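Local coordinates for MIPZ (PDB 2XJ9), which probably acts as a Walker-type ATPase that dimerises, binds the nucleoid and inhibits cell division in Caulobacter, so positioning the division plane, at residues 201-206 with 212-217; 138-141 with 145-148; 230-235 with 239-244. The protein carries 1 engineered substitution. All coordinates share one frame; numbering follows the deposited sequence.

Contact 1. Residues 201-206 with 212-217; sequences DRLNAL and FRIGPG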
loop_
_atom_site.group_PDB
_atom_site.type_symbol
_atom_site.label_atom_id
_atom_site.label_comp_id
_atom_site.label_asym_id
_atom_site.label_seq_id
_atom_site.Cartn_x
_atom_site.Cartn_y
_atom_site.Cartn_z
ATOM N N ASP A 201 -19.216 11.842 -2.846
ATOM C CA ASP A 201 -20.183 11.820 -3.936
ATOM C C ASP A 201 -19.901 10.675 -4.905
ATOM O O ASP A 201 -20.786 9.862 -5.171
ATOM C CB ASP A 201 -20.187 13.143 -4.704
ATOM C CG ASP A 201 -20.527 14.334 -3.819
ATOM O OD1 ASP A 201 -19.918 15.415 -4.020
ATOM O OD2 ASP A 201 -21.402 14.194 -2.928
ATOM N N ARG A 202 -18.685 10.614 -5.451
ATOM C CA ARG A 202 -18.359 9.583 -6.431
ATOM C C ARG A 202 -18.533 8.217 -5.775
ATOM O O ARG A 202 -18.964 7.250 -6.404
ATOM C CB ARG A 202 -16.916 9.717 -6.926
ATOM C CG ARG A 202 -16.436 11.117 -7.230
ATOM C CD ARG A 202 -17.184 11.771 -8.395
ATOM N NE ARG A 202 -17.869 12.968 -7.922
ATOM C CZ ARG A 202 -17.343 14.190 -7.934
ATOM N NH1 ARG A 202 -16.129 14.374 -8.432
ATOM N NH2 ARG A 202 -18.033 15.229 -7.457
ATOM N N LEU A 203 -18.177 8.145 -4.499
ATOM C CA LEU A 203 -18.242 6.899 -3.772
ATOM C C LEU A 203 -19.661 6.341 -3.811
ATOM O O LEU A 203 -19.866 5.136 -3.950
ATOM C CB LEU A 203 -17.808 7.120 -2.332
ATOM C CG LEU A 203 -16.939 5.998 -1.791
ATOM C CD1 LEU A 203 -16.321 5.232 -2.942
ATOM C CD2 LEU A 203 -15.869 6.599 -0.906
ATOM N N ASN A 204 -20.643 7.222 -3.683
ATOM C CA ASN A 204 -22.036 6.800 -3.723
ATOM C C ASN A 204 -22.479 6.432 -5.131
ATOM O O ASN A 204 -23.131 5.409 -5.335
ATOM C CB ASN A 204 -22.953 7.878 -3.137
ATOM C CG ASN A 204 -22.717 8.094 -1.655
ATOM O OD1 ASN A 204 -22.460 7.145 -0.917
ATOM N ND2 ASN A 204 -22.793 9.346 -1.214
ATOM N N ALA A 205 -22.121 7.267 -6.100
ATOM C CA ALA A 205 -22.541 7.049 -7.479
ATOM C C ALA A 205 -22.086 5.678 -7.911
ATOM O O ALA A 205 -22.851 4.919 -8.509
ATOM C CB ALA A 205 -21.953 8.107 -8.389
ATOM N N LEU A 206 -20.831 5.372 -7.581
ATOM C CA LEU A 206 -20.206 4.103 -7.923
ATOM C C LEU A 206 -20.903 2.927 -7.265
ATOM O O LEU A 206 -21.051 1.876 -7.874
ATOM C CB LEU A 206 -18.740 4.121 -7.512
ATOM C CG LEU A 206 -17.913 2.932 -7.993
ATOM C CD1 LEU A 206 -18.053 2.802 -9.473
ATOM C CD2 LEU A 206 -16.446 3.136 -7.621
ATOM N N PHE A 212 -21.877 -2.206 -4.169
ATOM C CA PHE A 212 -21.407 -2.332 -2.806
ATOM C C PHE A 212 -22.129 -1.318 -1.928
ATOM O O PHE A 212 -22.836 -0.436 -2.432
ATOM C CB PHE A 212 -19.885 -2.192 -2.711
ATOM C CG PHE A 212 -19.358 -0.914 -3.253
ATOM C CD1 PHE A 212 -18.735 -0.878 -4.484
ATOM C CD2 PHE A 212 -19.470 0.262 -2.517
ATOM C CE1 PHE A 212 -18.242 0.313 -4.986
ATOM C CE2 PHE A 212 -18.976 1.457 -3.010
ATOM C CZ PHE A 212 -18.360 1.485 -4.247
ATOM N N ARG A 213 -21.970 -1.471 -0.622
ATOM C CA ARG A 213 -22.508 -0.528 0.318
ATOM C C ARG A 213 -21.395 -0.003 1.212
ATOM O O ARG A 213 -20.508 -0.737 1.628
ATOM C CB ARG A 213 -23.599 -1.182 1.147
ATOM C CG ARG A 213 -23.227 -2.527 1.698
ATOM C CD ARG A 213 -24.251 -3.025 2.694
ATOM N NE ARG A 213 -23.740 -4.182 3.415
ATOM C CZ ARG A 213 -23.346 -4.154 4.683
ATOM N NH1 ARG A 213 -23.428 -3.034 5.377
ATOM N NH2 ARG A 213 -22.886 -5.249 5.267
ATOM N N ILE A 214 -21.448 1.283 1.500
ATOM C CA ILE A 214 -20.393 1.915 2.257
ATOM C C ILE A 214 -20.512 1.630 3.753
ATOM O O ILE A 214 -21.591 1.709 4.335
ATOM C CB ILE A 214 -20.370 3.427 2.001
ATOM C CG1 ILE A 214 -20.231 3.689 0.506
ATOM C CG2 ILE A 214 -19.248 4.077 2.778
ATOM C CD1 ILE A 214 -20.716 5.036 0.092
ATOM N N GLY A 215 -19.392 1.272 4.364
ATOM C CA GLY A 215 -19.343 1.069 5.795
ATOM C C GLY A 215 -18.647 2.232 6.489
ATOM O O GLY A 215 -18.068 3.122 5.836
ATOM N N PRO A 216 -18.676 2.215 7.829
ATOM C CA PRO A 216 -18.089 3.245 8.690
ATOM C C PRO A 216 -16.562 3.215 8.669
ATOM O O PRO A 216 -15.955 2.137 8.754
ATOM C CB PRO A 216 -18.582 2.860 10.092
ATOM C CG PRO A 216 -19.327 1.531 9.937
ATOM C CD PRO A 216 -19.025 1.002 8.582
ATOM N N GLY A 217 -15.946 4.392 8.571
ATOM C CA GLY A 217 -14.497 4.483 8.503
ATOM C C GLY A 217 -13.759 4.184 9.802
ATOM O O GLY A 217 -14.326 4.282 10.890
#
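Leu206 packs on Phe212, and Leu203 on both Phe212 and Ile214, in a largely apolar helix-to-strand contact, joining helix 194-210 to strand 213-215 at one margin of the central parallel sheet. The Phe212 ring is set obliquely against the helix: its CE1 lies 4.0 Å from CG of Leu206, and its CE2 lies 3.9 Å from the backbone O of Leu203. A first torsion of 57° sets Phe212 CG between its own backbone N and carbonyl carbon, and this turn of the side chain brings the ring to the helix, which the first bond of the side chain alone would not do. Leu206 meets the ring through its branch point CG, and its chi1 of -172° holds that atom anti to the backbone N. In the P-loop NTPase fold this pairing closes a beta-alpha-beta crossover: strand 180-186 leads into helix 194-210, and the chain returns as strand 213-215 beside it, with Arg213 and Gly215 sharing backbone hydrogen bonds with Val183. Strand 180-186 adds further neighbours: Trp181 meets the Phe212 ring edge-to-face and Val183 packs on it. Replacing Phe212 by an alanine would probably leave Leu206 and Trp181 without their shared aromatic partner and open a gap between helix and sheet. Two residues on from Phe212, Ile214 extends CD1 toward the helix, 4.3 Å from CB of Leu203, while Asn204 crosses its tip at about a right angle.

Contact 2. Residues 138-141 with 145-148; sequences VDFD and TVDP. With AGS (phosphothiophosphoric acid-adenylate ester), chain F.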
loop_
_atom_site.group_PDB
_atom_site.type_symbol
_atom_site.label_atom_id
_atom_site.label_comp_id
_atom_site.label_asym_id
_atom_site.label_seq_id
_atom_site.Cartn_x
_atom_site.Cartn_y
_atom_site.Cartn_z
ATOM N N VAL A 138 -6.459 8.745 -5.472
ATOM C CA VAL A 138 -5.453 7.794 -5.896
ATOM C C VAL A 138 -5.946 6.382 -5.630
ATOM O O VAL A 138 -5.838 5.518 -6.491
ATOM C CB VAL A 138 -4.123 8.051 -5.161
ATOM C CG1 VAL A 138 -3.058 7.059 -5.597
ATOM C CG2 VAL A 138 -3.670 9.468 -5.410
ATOM N N ASP A 139 -6.500 6.152 -4.442
ATOM C CA ASP A 139 -7.109 4.849 -4.137
ATOM C C ASP A 139 -8.342 4.636 -4.993
ATOM O O ASP A 139 -8.492 3.604 -5.603
ATOM C CB ASP A 139 -7.492 4.728 -2.659
ATOM C CG ASP A 139 -6.285 4.553 -1.743
ATOM O OD1 ASP A 139 -5.206 5.099 -2.013
ATOM O OD2 ASP A 139 -6.413 3.867 -0.722
ATOM N N PHE A 140 -9.206 5.640 -5.043
ATOM C CA PHE A 140 -10.464 5.526 -5.739
ATOM C C PHE A 140 -10.324 5.065 -7.182
ATOM O O PHE A 140 -11.264 4.528 -7.759
ATOM C CB PHE A 140 -11.195 6.850 -5.720
ATOM C CG PHE A 140 -12.540 6.796 -6.374
ATOM C CD1 PHE A 140 -12.716 7.209 -7.678
ATOM C CD2 PHE A 140 -13.634 6.328 -5.685
ATOM C CE1 PHE A 140 -13.959 7.168 -8.269
ATOM C CE2 PHE A 140 -14.875 6.286 -6.278
ATOM C CZ PHE A 140 -15.037 6.696 -7.565
ATOM N N ASP A 141 -9.154 5.275 -7.772
ATOM C CA ASP A 141 -8.975 4.997 -9.197
ATOM C C ASP A 141 -8.926 3.504 -9.525
ATOM O O ASP A 141 -8.990 3.116 -10.688
ATOM C CB ASP A 141 -7.700 5.661 -9.700
ATOM C CG ASP A 141 -7.587 5.619 -11.202
ATOM O OD1 ASP A 141 -6.536 5.152 -11.702
ATOM O OD2 ASP A 141 -8.548 6.052 -11.878
ATOM N N THR A 145 -13.240 4.922 -12.663
ATOM C CA THR A 145 -12.556 5.954 -13.409
ATOM C C THR A 145 -13.350 7.250 -13.462
ATOM O O THR A 145 -14.496 7.272 -13.916
ATOM C CB THR A 145 -12.253 5.489 -14.815
ATOM O OG1 THR A 145 -10.949 4.886 -14.826
ATOM C CG2 THR A 145 -12.302 6.680 -15.786
ATOM N N VAL A 146 -12.719 8.327 -12.989
ATOM C CA VAL A 146 -13.299 9.671 -13.002
ATOM C C VAL A 146 -12.683 10.544 -14.114
ATOM O O VAL A 146 -11.483 10.436 -14.427
ATOM C CB VAL A 146 -13.106 10.363 -11.634
ATOM C CG1 VAL A 146 -13.746 11.733 -11.630
ATOM C CG2 VAL A 146 -13.685 9.500 -10.534
ATOM N N ASP A 147 -13.520 11.400 -14.703
ATOM C CA ASP A 147 -13.112 12.359 -15.738
ATOM C C ASP A 147 -12.350 13.608 -15.174
ATOM O O ASP A 147 -12.775 14.194 -14.168
ATOM C CB ASP A 147 -14.378 12.797 -16.469
ATOM C CG ASP A 147 -14.129 13.159 -17.901
ATOM O OD1 ASP A 147 -14.349 12.280 -18.766
ATOM O OD2 ASP A 147 -13.742 14.320 -18.157
ATOM N N PRO A 148 -11.242 14.039 -15.833
ATOM C CA PRO A 148 -10.425 15.151 -15.299
ATOM C C PRO A 148 -11.192 16.474 -15.158
ATOM O O PRO A 148 -11.772 16.961 -16.136
ATOM C CB PRO A 148 -9.304 15.312 -16.341
ATOM C CG PRO A 148 -9.321 14.046 -17.154
ATOM C CD PRO A 148 -10.744 13.570 -17.141
HETATM P PG AGS F . 1.196 1.119 -4.280
HETATM S S1G AGS F . 1.924 1.618 -5.502
HETATM O O2G AGS F . 1.820 -0.049 -3.512
HETATM O O3G AGS F . -0.285 0.949 -4.501
HETATM P PB AGS F . 2.244 3.664 -3.301
HETATM O O1B AGS F . 3.470 3.246 -2.542
HETATM O O2B AGS F . 2.247 4.107 -4.731
HETATM O O3B AGS F . 1.251 2.373 -3.241
HETATM P PA AGS F . 0.773 6.026 -2.895
HETATM O O1A AGS F . 1.898 6.920 -3.326
HETATM O O2A AGS F . -0.386 5.816 -3.826
HETATM O O3A AGS F . 1.471 4.686 -2.350
HETATM O "O5'" AGS F . 0.166 6.583 -1.522
HETATM C "C5'" AGS F . -0.726 5.823 -0.721
HETATM C "C4'" AGS F . -1.932 6.709 -0.368
HETATM O "O4'" AGS F . -1.503 7.752 0.481
HETATM C "C3'" AGS F . -2.593 7.413 -1.544
HETATM O "O3'" AGS F . -4.020 7.474 -1.371
HETATM C "C2'" AGS F . -2.066 8.824 -1.536
HETATM O "O2'" AGS F . -3.208 9.568 -1.886
HETATM C "C1'" AGS F . -1.741 9.051 -0.088
HETATM N N9 AGS F . -0.529 9.796 0.376
HETATM C C8 AGS F . 0.726 9.329 0.295
HETATM N N7 AGS F . 1.580 10.183 0.890
HETATM C C5 AGS F . 0.878 11.217 1.397
HETATM C C6 AGS F . 1.207 12.456 2.155
HETATM N N6 AGS F . 2.486 12.758 2.502
HETATM N N1 AGS F . 0.172 13.261 2.489
HETATM C C2 AGS F . -1.109 12.951 2.147
HETATM N N3 AGS F . -1.476 11.849 1.467
HETATM C C4 AGS F . -0.528 10.953 1.072
#
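Beside the nucleotide pocket of the MipZ dimer, Phe140 and Val146 join the short, weakly bonded helix 137-140 to the loop that follows strand 144-145. MipZ belongs to the P-loop NTPases, and here the bound ATP analogue lies between two subunits: Lys13 of this chain reaches it, as do Lys18, Ser19 and Thr20 of the second subunit, a sandwich in keeping with the deviant Walker A motif of this family. Asp139 faces the ribose and accepts a hydrogen bond at OD1 from O3' of the analogue, 2.7 Å away. The other carboxylate oxygen, OD2, takes the backbone N-H of Asn134, so both ends of the group are engaged and its rotation is probably fixed. Val138 lies alongside the ribose and the alpha phosphate, its CG1 3.4 Å from O2A of the analogue. On a different side of the helix, Phe140 carries the contact with the loop. Its CG stands anti to the backbone N (chi1 -178°), which carries the ring to the loop, where Val146 CG2 meets it at the edge, near the ring plane, with the two side chains crossing at about a right angle. Leu199, Arg202, Leu203 and Leu206 of helix 194-210 also pack on this ring. Asp141 and Thr145 run side by side, pointing the same way, but they are not bonded to each other: OD2 of Asp141 stands 4.0 Å from OG1 of Thr145 and forms its salt bridge with NH2 of Arg50 of the second subunit.

Contact 3. Residues 230-235 with 239-244; sequences FGLTIA and PQVRPV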
loop_
_atom_site.group_PDB
_atom_site.type_symbol
_atom_site.label_atom_id
_atom_site.label_comp_id
_atom_site.label_asym_id
_atom_site.label_seq_id
_atom_site.Cartn_x
_atom_site.Cartn_y
_atom_site.Cartn_z
ATOM N N PHE A 230 4.113 -7.025 18.758
ATOM C CA PHE A 230 3.755 -7.953 19.825
ATOM C C PHE A 230 2.677 -8.914 19.369
ATOM O O PHE A 230 2.413 -9.920 20.019
ATOM C CB PHE A 230 3.220 -7.196 21.024
ATOM C CG PHE A 230 4.111 -6.090 21.486
ATOM C CD1 PHE A 230 3.659 -4.785 21.502
ATOM C CD2 PHE A 230 5.402 -6.353 21.901
ATOM C CE1 PHE A 230 4.472 -3.773 21.930
ATOM C CE2 PHE A 230 6.217 -5.339 22.329
ATOM C CZ PHE A 230 5.751 -4.052 22.345
ATOM N N GLY A 231 2.055 -8.595 18.244
ATOM C CA GLY A 231 0.934 -9.370 17.775
ATOM C C GLY A 231 -0.200 -9.216 18.756
ATOM O O GLY A 231 -0.720 -10.189 19.222
ATOM N N LEU A 232 -0.557 -7.980 19.078
ATOM C CA LEU A 232 -1.698 -7.692 19.926
ATOM C C LEU A 232 -2.551 -6.605 19.261
ATOM O O LEU A 232 -2.107 -5.954 18.309
ATOM C CB LEU A 232 -1.226 -7.199 21.291
ATOM C CG LEU A 232 -0.204 -7.962 22.149
ATOM C CD1 LEU A 232 0.238 -7.112 23.344
ATOM C CD2 LEU A 232 -0.764 -9.277 22.630
ATOM N N THR A 233 -3.771 -6.404 19.764
ATOM C CA THR A 233 -4.636 -5.318 19.291
ATOM C C THR A 233 -5.345 -4.660 20.480
ATOM O O THR A 233 -5.142 -5.081 21.618
ATOM C CB THR A 233 -5.683 -5.837 18.288
ATOM O OG1 THR A 233 -6.749 -6.463 18.999
ATOM C CG2 THR A 233 -5.071 -6.847 17.346
ATOM N N ILE A 234 -6.161 -3.634 20.233
ATOM C CA ILE A 234 -6.908 -2.991 21.325
ATOM C C ILE A 234 -7.777 -3.997 22.076
ATOM O O ILE A 234 -7.979 -3.888 23.289
ATOM C CB ILE A 234 -7.856 -1.853 20.851
ATOM C CG1 ILE A 234 -7.792 -1.667 19.348
ATOM C CG2 ILE A 234 -7.568 -0.570 21.579
ATOM C CD1 ILE A 234 -8.586 -2.691 18.604
ATOM N N ALA A 235 -8.313 -4.959 21.336
ATOM C CA ALA A 235 -9.195 -5.950 21.906
ATOM C C ALA A 235 -8.489 -6.795 22.969
ATOM O O ALA A 235 -9.133 -7.547 23.686
ATOM C CB ALA A 235 -9.745 -6.827 20.807
ATOM N N PRO A 239 -6.350 -4.869 31.897
ATOM C CA PRO A 239 -5.455 -4.613 33.026
ATOM C C PRO A 239 -4.211 -5.508 33.048
ATOM O O PRO A 239 -3.141 -5.044 33.463
ATOM C CB PRO A 239 -6.333 -4.955 34.230
ATOM C CG PRO A 239 -7.714 -4.653 33.794
ATOM C CD PRO A 239 -7.765 -4.879 32.313
ATOM N N GLN A 240 -4.352 -6.767 32.632
ATOM C CA GLN A 240 -3.241 -7.724 32.671
ATOM C C GLN A 240 -2.271 -7.496 31.517
ATOM O O GLN A 240 -1.048 -7.530 31.686
ATOM C CB GLN A 240 -3.758 -9.168 32.616
ATOM C CG GLN A 240 -4.851 -9.498 33.632
ATOM C CD GLN A 240 -6.253 -9.443 33.034
ATOM O OE1 GLN A 240 -6.637 -10.300 32.228
ATOM N NE2 GLN A 240 -7.023 -8.431 33.425
ATOM N N VAL A 241 -2.840 -7.274 30.337
ATOM C CA VAL A 241 -2.074 -7.016 29.129
ATOM C C VAL A 241 -1.883 -5.516 28.944
ATOM O O VAL A 241 -2.837 -4.793 28.636
ATOM C CB VAL A 241 -2.809 -7.565 27.896
ATOM C CG1 VAL A 241 -1.969 -7.374 26.648
ATOM C CG2 VAL A 241 -3.162 -9.032 28.096
ATOM N N ARG A 242 -0.654 -5.048 29.136
ATOM C CA ARG A 242 -0.366 -3.627 28.988
ATOM C C ARG A 242 1.101 -3.368 28.680
ATOM O O ARG A 242 1.874 -2.994 29.561
ATOM C CB ARG A 242 -0.796 -2.853 30.233
ATOM C CG ARG A 242 -0.145 -3.338 31.517
ATOM C CD ARG A 242 -0.495 -2.417 32.659
ATOM N NE ARG A 242 -0.919 -1.113 32.152
ATOM C CZ ARG A 242 -0.102 -0.216 31.603
ATOM N NH1 ARG A 242 -0.582 0.945 31.169
ATOM N NH2 ARG A 242 1.194 -0.475 31.484
ATOM N N PRO A 243 1.488 -3.557 27.411
ATOM C CA PRO A 243 2.853 -3.285 26.960
ATOM C C PRO A 243 2.974 -1.813 26.588
ATOM O O PRO A 243 4.063 -1.320 26.288
ATOM C CB PRO A 243 2.976 -4.158 25.704
ATOM C CG PRO A 243 1.527 -4.584 25.340
ATOM C CD PRO A 243 0.606 -3.886 26.280
ATOM N N VAL A 244 1.837 -1.124 26.623
ATOM C CA VAL A 244 1.751 0.252 26.165
ATOM C C VAL A 244 0.778 1.126 26.975
ATOM O O VAL A 244 -0.378 0.761 27.178
ATOM C CB VAL A 244 1.382 0.291 24.684
ATOM C CG1 VAL A 244 0.398 1.433 24.401
ATOM C CG2 VAL A 244 2.654 0.381 23.832
#
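Phe230 begins the run by laying one ring face against Pro243, within the long, mostly irregular connection that leads from strand 213-215 to helix 249-263 in this P-loop NTPase fold. Pro243 CB approaches from above that face, offset toward the rim, and CE1 of Phe230 is its nearest ring atom at 4.1 Å. The two side chains slide past each other in opposite directions instead of meeting head on. The aromatic ring also meets Trp58 of helix 47-62, their planes about 60° apart, and packs on Pro148 of the second subunit, so this end of the contact reaches the dimer interface. Gly231 then turns the chain with a phi of 65°, a value that favours glycine, and its O accepts a hydrogen bond from NH1 of Arg55. Leu232 comes next, and its side chain sets off toward 239-244. Its CG is anti to the carbonyl carbon and the chain runs on extended (chi2 171°), which carries CD1 forward to serve two partners: it comes up against the proline ring, 3.5 Å from CG of Pro243, and passes obliquely by Val241. Trp58 packs on Leu232 as well, so Phe230 and Leu232 share Trp58 as a neighbour. Past Leu232 the segment leaves its partner. Thr233 gives its backbone N-H to OD1 of Asp236, and its side chain packs on helix 18-30; Ile234 and Ala235, in a 3-10 turn, lean on the same helix through His24 and Thr27. Across the contact, Val241 also touches Ile64, and its CG1 stops 4.0 Å from CD1 of Leu232.

In the fold
Along the chain contact 2 closes first, contact 1 follows and contact 3 comes last. The first two are neighbours, their centres 14 Å apart, and they touch where helix 194-210 packs on Phe140 of contact 2; helix 194-210 therefore connects the pocket-side helix 137-140 to the edge strand 213-215. Contact 3 lies across the chain's centre from contact 2, 39 Å away between centres, in the connection between that edge strand and helix 249-263. Yet both reach the second subunit, and there the loop of contact 2 meets contact 3 across the dimer interface. The dimer thus brings together regions that stand far apart within a single chain.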